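Local coordinates for protein AvrRxo1-ORF1 (Xanthomonas oryzae pv. oryzicola, PDB 4Z8T) that is a type III effector with a polynucleotide-kinase-like domain, probably phosphorylating a small-molecule or nucleotide substrate, and pairs with the chaperone-like AvrRxo1-ORF2, at residues Q2-Y10 and I120-E129; G98-V106 and S153-S161. One frame throughout, in Å; residues are numbered along the deposited sequence.

Contact 1: residues Q2-Y10 and I120-E129; sequences QRKGTDEIY and IFSSAQVHSE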
loop_
_atom_site.group_PDB
_atom_site.type_symbol
_atom_site.label_atom_id
_atom_site.label_comp_id
_atom_site.label_asym_id
_atom_site.label_seq_id
_atom_site.Cartn_x
_atom_site.Cartn_y
_atom_site.Cartn_z
ATOM N N GLN A 2 -28.549 21.184 13.482
ATOM C CA GLN A 2 -29.238 22.392 13.039
ATOM C C GLN A 2 -28.437 23.114 11.946
ATOM O O GLN A 2 -27.499 22.536 11.389
ATOM C CB GLN A 2 -29.540 23.303 14.231
ATOM C CG GLN A 2 -30.326 22.614 15.350
ATOM C CD GLN A 2 -29.463 22.209 16.541
ATOM O OE1 GLN A 2 -29.159 21.028 16.734
ATOM N NE2 GLN A 2 -29.083 23.189 17.357
ATOM N N ARG A 3 -28.792 24.362 11.634
ATOM C CA ARG A 3 -28.331 24.980 10.381
ATOM C C ARG A 3 -27.696 26.379 10.462
ATOM O O ARG A 3 -26.616 26.605 9.910
ATOM C CB ARG A 3 -29.476 24.996 9.360
ATOM C CG ARG A 3 -29.089 25.556 7.999
ATOM C CD ARG A 3 -28.050 24.685 7.299
ATOM N NE ARG A 3 -28.638 23.485 6.707
ATOM C CZ ARG A 3 -27.973 22.634 5.931
ATOM N NH1 ARG A 3 -28.588 21.567 5.433
ATOM N NH2 ARG A 3 -26.693 22.848 5.651
ATOM N N LYS A 4 -28.376 27.319 11.109
ATOM C CA LYS A 4 -27.866 28.686 11.222
ATOM C C LYS A 4 -26.678 28.714 12.182
ATOM O O LYS A 4 -26.771 28.193 13.289
ATOM C CB LYS A 4 -28.971 29.605 11.737
ATOM C CG LYS A 4 -29.057 30.957 11.051
ATOM C CD LYS A 4 -30.449 31.549 11.233
ATOM C CE LYS A 4 -30.864 32.399 10.033
ATOM N NZ LYS A 4 -30.163 33.717 9.987
ATOM N N GLY A 5 -25.565 29.311 11.758
ATOM C CA GLY A 5 -24.396 29.425 12.619
ATOM C C GLY A 5 -24.571 30.522 13.652
ATOM O O GLY A 5 -25.342 31.458 13.445
ATOM N N THR A 6 -23.848 30.426 14.764
ATOM C CA THR A 6 -23.999 31.410 15.828
ATOM C C THR A 6 -23.455 32.760 15.413
ATOM O O THR A 6 -23.848 33.783 15.973
ATOM C CB THR A 6 -23.358 30.966 17.133
ATOM O OG1 THR A 6 -21.995 30.584 16.896
ATOM C CG2 THR A 6 -24.134 29.788 17.723
ATOM N N ASP A 7 -22.557 32.774 14.431
ATOM C CA ASP A 7 -22.057 34.048 13.939
ATOM C C ASP A 7 -23.175 34.804 13.229
ATOM O O ASP A 7 -23.238 36.034 13.287
ATOM C CB ASP A 7 -20.828 33.869 13.040
ATOM C CG ASP A 7 -21.061 32.898 11.896
ATOM O OD1 ASP A 7 -22.028 32.110 11.939
ATOM O OD2 ASP A 7 -20.245 32.913 10.946
ATOM N N GLU A 8 -24.070 34.063 12.587
ATOM C CA GLU A 8 -25.227 34.667 11.928
ATOM C C GLU A 8 -26.331 35.038 12.924
ATOM O O GLU A 8 -26.962 36.088 12.797
ATOM C CB GLU A 8 -25.769 33.736 10.838
ATOM C CG GLU A 8 -24.852 33.622 9.621
ATOM C CD GLU A 8 -24.547 32.182 9.234
ATOM O OE1 GLU A 8 -25.494 31.422 8.932
ATOM O OE2 GLU A 8 -23.350 31.809 9.231
ATOM N N ILE A 9 -26.554 34.178 13.914
ATOM C CA ILE A 9 -27.575 34.411 14.938
ATOM C C ILE A 9 -27.232 35.606 15.833
ATOM O O ILE A 9 -28.096 36.435 16.148
ATOM C CB ILE A 9 -27.770 33.150 15.821
ATOM C CG1 ILE A 9 -28.335 31.995 14.988
ATOM C CG2 ILE A 9 -28.660 33.445 17.030
ATOM C CD1 ILE A 9 -28.349 30.654 15.705
ATOM N N TYR A 10 -25.971 35.699 16.248
ATOM C CA TYR A 10 -25.581 36.714 17.224
ATOM C C TYR A 10 -24.827 37.896 16.620
ATOM O O TYR A 10 -24.519 38.864 17.316
ATOM C CB TYR A 10 -24.805 36.074 18.382
ATOM C CG TYR A 10 -25.658 35.102 19.167
ATOM C CD1 TYR A 10 -26.664 35.553 20.012
ATOM C CD2 TYR A 10 -25.474 33.733 19.050
ATOM C CE1 TYR A 10 -27.455 34.662 20.718
ATOM C CE2 TYR A 10 -26.254 32.843 19.753
ATOM C CZ TYR A 10 -27.243 33.316 20.585
ATOM O OH TYR A 10 -28.019 32.422 21.275
ATOM N N ILE A 120 -27.508 23.455 23.047
ATOM C CA ILE A 120 -28.597 23.698 22.123
ATOM C C ILE A 120 -28.138 24.017 20.702
ATOM O O ILE A 120 -28.951 24.052 19.772
ATOM C CB ILE A 120 -29.526 24.775 22.675
ATOM C CG1 ILE A 120 -28.738 26.031 23.011
ATOM C CG2 ILE A 120 -30.216 24.267 23.929
ATOM C CD1 ILE A 120 -28.808 27.055 21.940
ATOM N N PHE A 121 -26.836 24.249 20.533
ATOM C CA PHE A 121 -26.247 24.412 19.207
ATOM C C PHE A 121 -25.296 23.250 18.932
ATOM O O PHE A 121 -24.681 22.721 19.852
ATOM C CB PHE A 121 -25.442 25.707 19.124
ATOM C CG PHE A 121 -26.259 26.951 19.285
ATOM C CD1 PHE A 121 -27.328 27.208 18.440
ATOM C CD2 PHE A 121 -25.927 27.890 20.256
ATOM C CE1 PHE A 121 -28.076 28.380 18.586
ATOM C CE2 PHE A 121 -26.670 29.060 20.407
ATOM C CZ PHE A 121 -27.741 29.302 19.568
ATOM N N SER A 122 -25.174 22.866 17.669
ATOM C CA SER A 122 -24.247 21.800 17.290
ATOM C C SER A 122 -22.829 22.341 17.191
ATOM O O SER A 122 -22.621 23.555 17.127
ATOM C CB SER A 122 -24.644 21.211 15.945
ATOM O OG SER A 122 -24.435 22.139 14.898
ATOM N N SER A 123 -21.849 21.443 17.176
ATOM C CA SER A 123 -20.463 21.864 17.002
ATOM C C SER A 123 -20.294 22.692 15.740
ATOM O O SER A 123 -19.613 23.716 15.749
ATOM C CB SER A 123 -19.531 20.648 16.952
ATOM O OG SER A 123 -19.491 20.006 18.212
ATOM N N ALA A 124 -20.902 22.249 14.647
ATOM C CA ALA A 124 -20.776 22.980 13.396
ATOM C C ALA A 124 -21.388 24.374 13.507
ATOM O O ALA A 124 -20.873 25.339 12.941
ATOM C CB ALA A 124 -21.403 22.202 12.252
ATOM N N GLN A 125 -22.488 24.480 14.247
ATOM C CA GLN A 125 -23.129 25.767 14.452
ATOM C C GLN A 125 -22.257 26.773 15.200
ATOM O O GLN A 125 -22.362 27.984 14.948
ATOM C CB GLN A 125 -24.451 25.589 15.196
ATOM C CG GLN A 125 -25.618 25.266 14.294
ATOM C CD GLN A 125 -26.901 25.222 15.070
ATOM O OE1 GLN A 125 -27.067 24.385 15.954
ATOM N NE2 GLN A 125 -27.811 26.149 14.770
ATOM N N VAL A 126 -21.403 26.292 16.106
ATOM C CA VAL A 126 -20.548 27.205 16.866
ATOM C C VAL A 126 -19.115 27.318 16.332
ATOM O O VAL A 126 -18.309 28.060 16.890
ATOM C CB VAL A 126 -20.504 26.881 18.390
ATOM C CG1 VAL A 126 -21.895 27.041 19.032
ATOM C CG2 VAL A 126 -19.960 25.466 18.644
ATOM N N HIS A 127 -18.786 26.596 15.263
ATOM C CA HIS A 127 -17.376 26.516 14.864
ATOM C C HIS A 127 -16.746 27.849 14.452
ATOM O O HIS A 127 -15.630 28.178 14.892
ATOM C CB HIS A 127 -17.139 25.478 13.765
ATOM C CG HIS A 127 -15.713 25.420 13.320
ATOM N ND1 HIS A 127 -14.711 24.877 14.097
ATOM C CD2 HIS A 127 -15.109 25.873 12.195
ATOM C CE1 HIS A 127 -13.556 24.987 13.466
ATOM N NE2 HIS A 127 -13.772 25.585 12.310
ATOM N N SER A 128 -17.435 28.605 13.604
ATOM C CA SER A 128 -16.903 29.895 13.169
ATOM C C SER A 128 -16.651 30.803 14.361
ATOM O O SER A 128 -15.590 31.413 14.481
ATOM C CB SER A 128 -17.858 30.576 12.190
ATOM O OG SER A 128 -17.880 29.878 10.961
ATOM N N GLU A 129 -17.636 30.895 15.241
ATOM C CA GLU A 129 -17.474 31.693 16.447
ATOM C C GLU A 129 -16.303 31.209 17.315
ATOM O O GLU A 129 -15.547 32.015 17.864
ATOM C CB GLU A 129 -18.780 31.688 17.247
ATOM C CG GLU A 129 -18.793 32.648 18.416
ATOM C CD GLU A 129 -20.096 32.575 19.184
ATOM O OE1 GLU A 129 -20.809 31.548 19.055
ATOM O OE2 GLU A 129 -20.401 33.534 19.922
HETATM O O HOH W 1 -25.305 21.622 12.617
HETATM O O HOH W 2 -20.351 30.131 14.614
HETATM O O HOH W 3 -21.077 29.740 10.495
#
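Gln125 reaches from the start of helix 123-141 to Gln2 and Lys4, in the loop before helix 6-10. CB and CG run past the carbonyl of Lys4, CG coming within 3.3 Å of Lys4 O. With the chain extended at CG (chi2 -175°), CD arrives beside Gln2 CB. The amide then divides its work: NE2 donates to Lys4 O at 2.7 Å, nearly in its own amide plane, while OE1 accepts from Ser122 N at 3.0 Å, nearly straight at hydrogen. Both ends of the amide are thus bonded, which fixes its rotation; the Gln2 amide stands almost perpendicular to it, at 88°.

The backbones also join directly: Thr6 N donates to Gln125 O at 2.9 Å. Thr6 OG1 donates to Glu129 OE1 at 2.6 Å, approaching from above the carboxylate plane, and the other oxygen of Glu129 is held by Arg36 and His40. Thr6 CG2 lies over one face of the Phe121 ring, a CH-pi contact 3.7 Å from CG2 to the ring centroid, and Ile120 CD1 covers the opposite face. Tyr10 OH meets that ring at its edge.

Ser122 OG accepts from Gln125 N, completing a capping box. The arrangement joins this capping box at the start of helix 123-141 to the short N-terminal helix, the axes of segments 6-10 and 123-129 crossing at -73°.

Contact 2: residues G98-V106 and S153-S161; sequences GKGCVNPDV and SIVVDKRLS. With SO4 (sulfate ion), chain C.
Val102 and Val156 form a single beta bridge, their CA atoms 4.8 Å apart, and the touching parts run in roughly the same direction, 31° from each other. Two backbone hydrogen bonds define it: Val102 N donates to Val155 O at 2.7 Å, and Asp157 N donates to Val102 O at 3.0 Å. Both are nearly straight at hydrogen. One residue of the loop thus bonds to the residues before and after Val156, the parallel pattern, and a water linking Gly100 O to Val155 N continues the pairing beyond the bridge.

Beside the backbone, Cys101 SG packs on Val155 CG1 at 3.6 Å. Val102 CG1, turned anti to its own amide nitrogen (chi1 179°), meets CE, near the far end of the extended Lys158 chain, at 3.9 Å; Lys158 NZ bonds to Tyr169 OH. Phe137, Glu138 and Leu141 of helix 123-141 also pack on Val102.

Asn103 uses its amide in two directions. ND2 makes a weak bond to Asp157 OD2 at 3.2 Å, with the amide and carboxylate planes 79° apart, while OD1 accepts from Asp105 N and closes an Asx turn. A water joins Asn103 OD1 to Asp157 O.

Past the strand, Ser161 N and OG both donate to O1 of a sulfate, and Arg159 NH1 donates to its O2 at 2.9 Å. Arg159 also bonds Asn73 and Thr74 of its own chain and Ser98 O of the AvrRxo1-ORF2 chain, and the carbonyl of Lys158 receives Lys78 NZ. Asp157 touches the probable P-loop that includes Lys78. Strand 154-157 runs parallel to strand 66-71, which leads into this loop; that is consistent with the nucleotide-binding side of a P-loop kinase fold of the zeta-toxin type.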
loop_
_atom_site.group_PDB
_atom_site.type_symbol
_atom_site.label_atom_id
_atom_site.label_comp_id
_atom_site.label_asym_id
_atom_site.label_seq_id
_atom_site.Cartn_x
_atom_site.Cartn_y
_atom_site.Cartn_z
ATOM N N GLY A 98 -5.956 20.424 31.850
ATOM C CA GLY A 98 -5.882 20.382 30.402
ATOM C C GLY A 98 -6.257 21.646 29.657
ATOM O O GLY A 98 -6.137 21.699 28.428
ATOM N N LYS A 99 -6.689 22.676 30.374
ATOM C CA LYS A 99 -7.124 23.906 29.726
ATOM C C LYS A 99 -5.959 24.859 29.451
ATOM O O LYS A 99 -4.892 24.735 30.057
ATOM C CB LYS A 99 -8.186 24.603 30.583
ATOM C CG LYS A 99 -9.439 23.754 30.791
ATOM C CD LYS A 99 -10.507 24.520 31.554
ATOM C CE LYS A 99 -10.069 24.813 32.975
ATOM N NZ LYS A 99 -9.925 23.572 33.785
ATOM N N GLY A 100 -6.167 25.800 28.532
ATOM C CA GLY A 100 -5.196 26.860 28.304
ATOM C C GLY A 100 -4.500 26.795 26.956
ATOM O O GLY A 100 -3.712 27.684 26.615
ATOM N N CYS A 101 -4.793 25.755 26.180
ATOM C CA CYS A 101 -4.159 25.579 24.874
ATOM C C CYS A 101 -4.890 26.342 23.776
ATOM O O CYS A 101 -6.110 26.577 23.866
ATOM C CB CYS A 101 -4.097 24.092 24.502
ATOM S SG CYS A 101 -3.218 23.076 25.709
ATOM N N VAL A 102 -4.147 26.743 22.745
ATOM C CA VAL A 102 -4.748 27.378 21.571
ATOM C C VAL A 102 -5.379 26.332 20.661
ATOM O O VAL A 102 -4.686 25.513 20.060
ATOM C CB VAL A 102 -3.731 28.187 20.764
ATOM C CG1 VAL A 102 -4.403 28.800 19.538
ATOM C CG2 VAL A 102 -3.125 29.271 21.629
ATOM N N ASN A 103 -6.707 26.379 20.573
ATOM C CA ASN A 103 -7.503 25.349 19.926
ATOM C C ASN A 103 -8.947 25.844 19.947
ATOM O O ASN A 103 -9.496 26.036 21.026
ATOM C CB ASN A 103 -7.390 24.063 20.749
ATOM C CG ASN A 103 -8.165 22.907 20.161
ATOM O OD1 ASN A 103 -8.933 23.062 19.211
ATOM N ND2 ASN A 103 -7.969 21.723 20.736
ATOM N N PRO A 104 -9.565 26.041 18.770
ATOM C CA PRO A 104 -10.960 26.517 18.725
ATOM C C PRO A 104 -11.918 25.590 19.449
ATOM O O PRO A 104 -12.907 26.033 20.031
ATOM C CB PRO A 104 -11.291 26.526 17.227
ATOM C CG PRO A 104 -10.258 25.652 16.585
ATOM C CD PRO A 104 -9.016 25.814 17.421
ATOM N N ASP A 105 -11.631 24.297 19.425
ATOM C CA ASP A 105 -12.525 23.350 20.071
ATOM C C ASP A 105 -12.744 23.560 21.573
ATOM O O ASP A 105 -13.758 23.112 22.108
ATOM C CB ASP A 105 -12.049 21.923 19.800
ATOM C CG ASP A 105 -12.073 21.580 18.330
ATOM O OD1 ASP A 105 -12.920 22.140 17.602
ATOM O OD2 ASP A 105 -11.238 20.758 17.899
ATOM N N VAL A 106 -11.813 24.232 22.253
ATOM C CA VAL A 106 -11.959 24.450 23.695
ATOM C C VAL A 106 -13.116 25.391 24.034
ATOM O O VAL A 106 -13.570 25.412 25.178
ATOM C CB VAL A 106 -10.676 25.003 24.381
ATOM C CG1 VAL A 106 -9.476 24.080 24.143
ATOM C CG2 VAL A 106 -10.389 26.429 23.929
ATOM N N SER A 153 5.275 30.903 27.578
ATOM C CA SER A 153 5.193 29.701 26.750
ATOM C C SER A 153 3.730 29.412 26.460
ATOM O O SER A 153 2.853 29.686 27.285
ATOM C CB SER A 153 5.811 28.503 27.464
ATOM O OG SER A 153 7.229 28.583 27.430
ATOM N N ILE A 154 3.464 28.865 25.283
ATOM C CA ILE A 154 2.089 28.610 24.864
ATOM C C ILE A 154 2.001 27.250 24.192
ATOM O O ILE A 154 3.007 26.681 23.776
ATOM C CB ILE A 154 1.549 29.712 23.908
ATOM C CG1 ILE A 154 2.355 29.746 22.603
ATOM C CG2 ILE A 154 1.567 31.072 24.587
ATOM C CD1 ILE A 154 1.874 30.817 21.599
ATOM N N VAL A 155 0.784 26.734 24.084
ATOM C CA VAL A 155 0.570 25.428 23.473
ATOM C C VAL A 155 -0.410 25.551 22.328
ATOM O O VAL A 155 -1.501 26.098 22.497
ATOM C CB VAL A 155 -0.007 24.412 24.483
ATOM C CG1 VAL A 155 -0.105 23.025 23.840
ATOM C CG2 VAL A 155 0.835 24.362 25.727
ATOM N N VAL A 156 -0.020 25.055 21.157
ATOM C CA VAL A 156 -0.884 25.088 19.986
ATOM C C VAL A 156 -1.273 23.655 19.680
ATOM O O VAL A 156 -0.432 22.811 19.384
ATOM C CB VAL A 156 -0.196 25.743 18.774
ATOM C CG1 VAL A 156 -1.138 25.758 17.558
ATOM C CG2 VAL A 156 0.222 27.160 19.120
ATOM N N ASP A 157 -2.569 23.396 19.813
ATOM C CA ASP A 157 -3.144 22.081 19.719
ATOM C C ASP A 157 -4.093 22.091 18.520
ATOM O O ASP A 157 -5.291 22.300 18.677
ATOM C CB ASP A 157 -3.934 21.851 21.009
ATOM C CG ASP A 157 -4.516 20.478 21.097
ATOM O OD1 ASP A 157 -4.125 19.605 20.291
ATOM O OD2 ASP A 157 -5.362 20.272 21.992
ATOM N N LYS A 158 -3.539 21.901 17.324
ATOM C CA LYS A 158 -4.281 21.985 16.074
ATOM C C LYS A 158 -3.700 20.927 15.166
ATOM O O LYS A 158 -2.619 20.393 15.441
ATOM C CB LYS A 158 -4.084 23.350 15.409
ATOM C CG LYS A 158 -4.658 24.536 16.167
ATOM C CD LYS A 158 -4.426 25.798 15.352
ATOM C CE LYS A 158 -4.896 27.031 16.088
ATOM N NZ LYS A 158 -5.000 28.175 15.142
ATOM N N ARG A 159 -4.395 20.629 14.074
ATOM C CA ARG A 159 -3.881 19.631 13.144
ATOM C C ARG A 159 -2.525 20.030 12.574
ATOM O O ARG A 159 -1.633 19.182 12.432
ATOM C CB ARG A 159 -4.873 19.371 12.014
ATOM C CG ARG A 159 -4.449 18.210 11.102
ATOM C CD ARG A 159 -5.477 17.865 10.026
ATOM N NE ARG A 159 -6.711 17.348 10.612
ATOM C CZ ARG A 159 -7.802 18.072 10.827
ATOM N NH1 ARG A 159 -7.818 19.356 10.507
ATOM N NH2 ARG A 159 -8.874 17.515 11.383
ATOM N N LEU A 160 -2.387 21.324 12.247
ATOM C CA LEU A 160 -1.143 21.903 11.722
ATOM C C LEU A 160 -0.641 21.140 10.505
ATOM O O LEU A 160 0.561 20.890 10.375
ATOM C CB LEU A 160 -0.054 21.966 12.803
ATOM C CG LEU A 160 -0.405 22.761 14.065
ATOM C CD1 LEU A 160 0.645 22.569 15.142
ATOM C CD2 LEU A 160 -0.587 24.245 13.738
ATOM N N SER A 161 -1.550 20.780 9.607
ATOM C CA SER A 161 -1.166 19.899 8.512
ATOM C C SER A 161 -0.313 20.628 7.473
ATOM O O SER A 161 0.767 20.148 7.112
ATOM C CB SER A 161 -2.380 19.188 7.892
ATOM O OG SER A 161 -3.347 20.076 7.359
HETATM S S SO4 C . -5.682 21.982 8.948
HETATM O O1 SO4 C . -4.375 21.546 9.425
HETATM O O2 SO4 C . -6.442 20.856 8.415
HETATM O O3 SO4 C . -5.516 22.983 7.890
HETATM O O4 SO4 C . -6.428 22.588 10.049
HETATM O O HOH W 4 -1.128 28.156 25.751
HETATM O O HOH W 5 -7.749 21.463 16.982
#

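How the contacts relate
The centres of contacts 1 and 2 lie 21 Å apart and their nearest atoms about 5 Å, without touching. Along the chain the segments alternate: 2-10, 98-106, 120-129, then 153-161, so the two contacts cross in sequence. Helix 123-141 joins them: its start belongs to contact 1, while its later residues pack on Val102 in contact 2, before the chain enters strand 154-157. Lys108 also lies between them, bonding His127 of one and Asp105 of the other. Contact 2 sits about 6 Å from the chain centre, at an outermost strand of the sheet, 154-157; contact 1, about 20 Å out, places the N-terminal segment on the kinase-like domain. AvrRxo1-ORF2 approaches both.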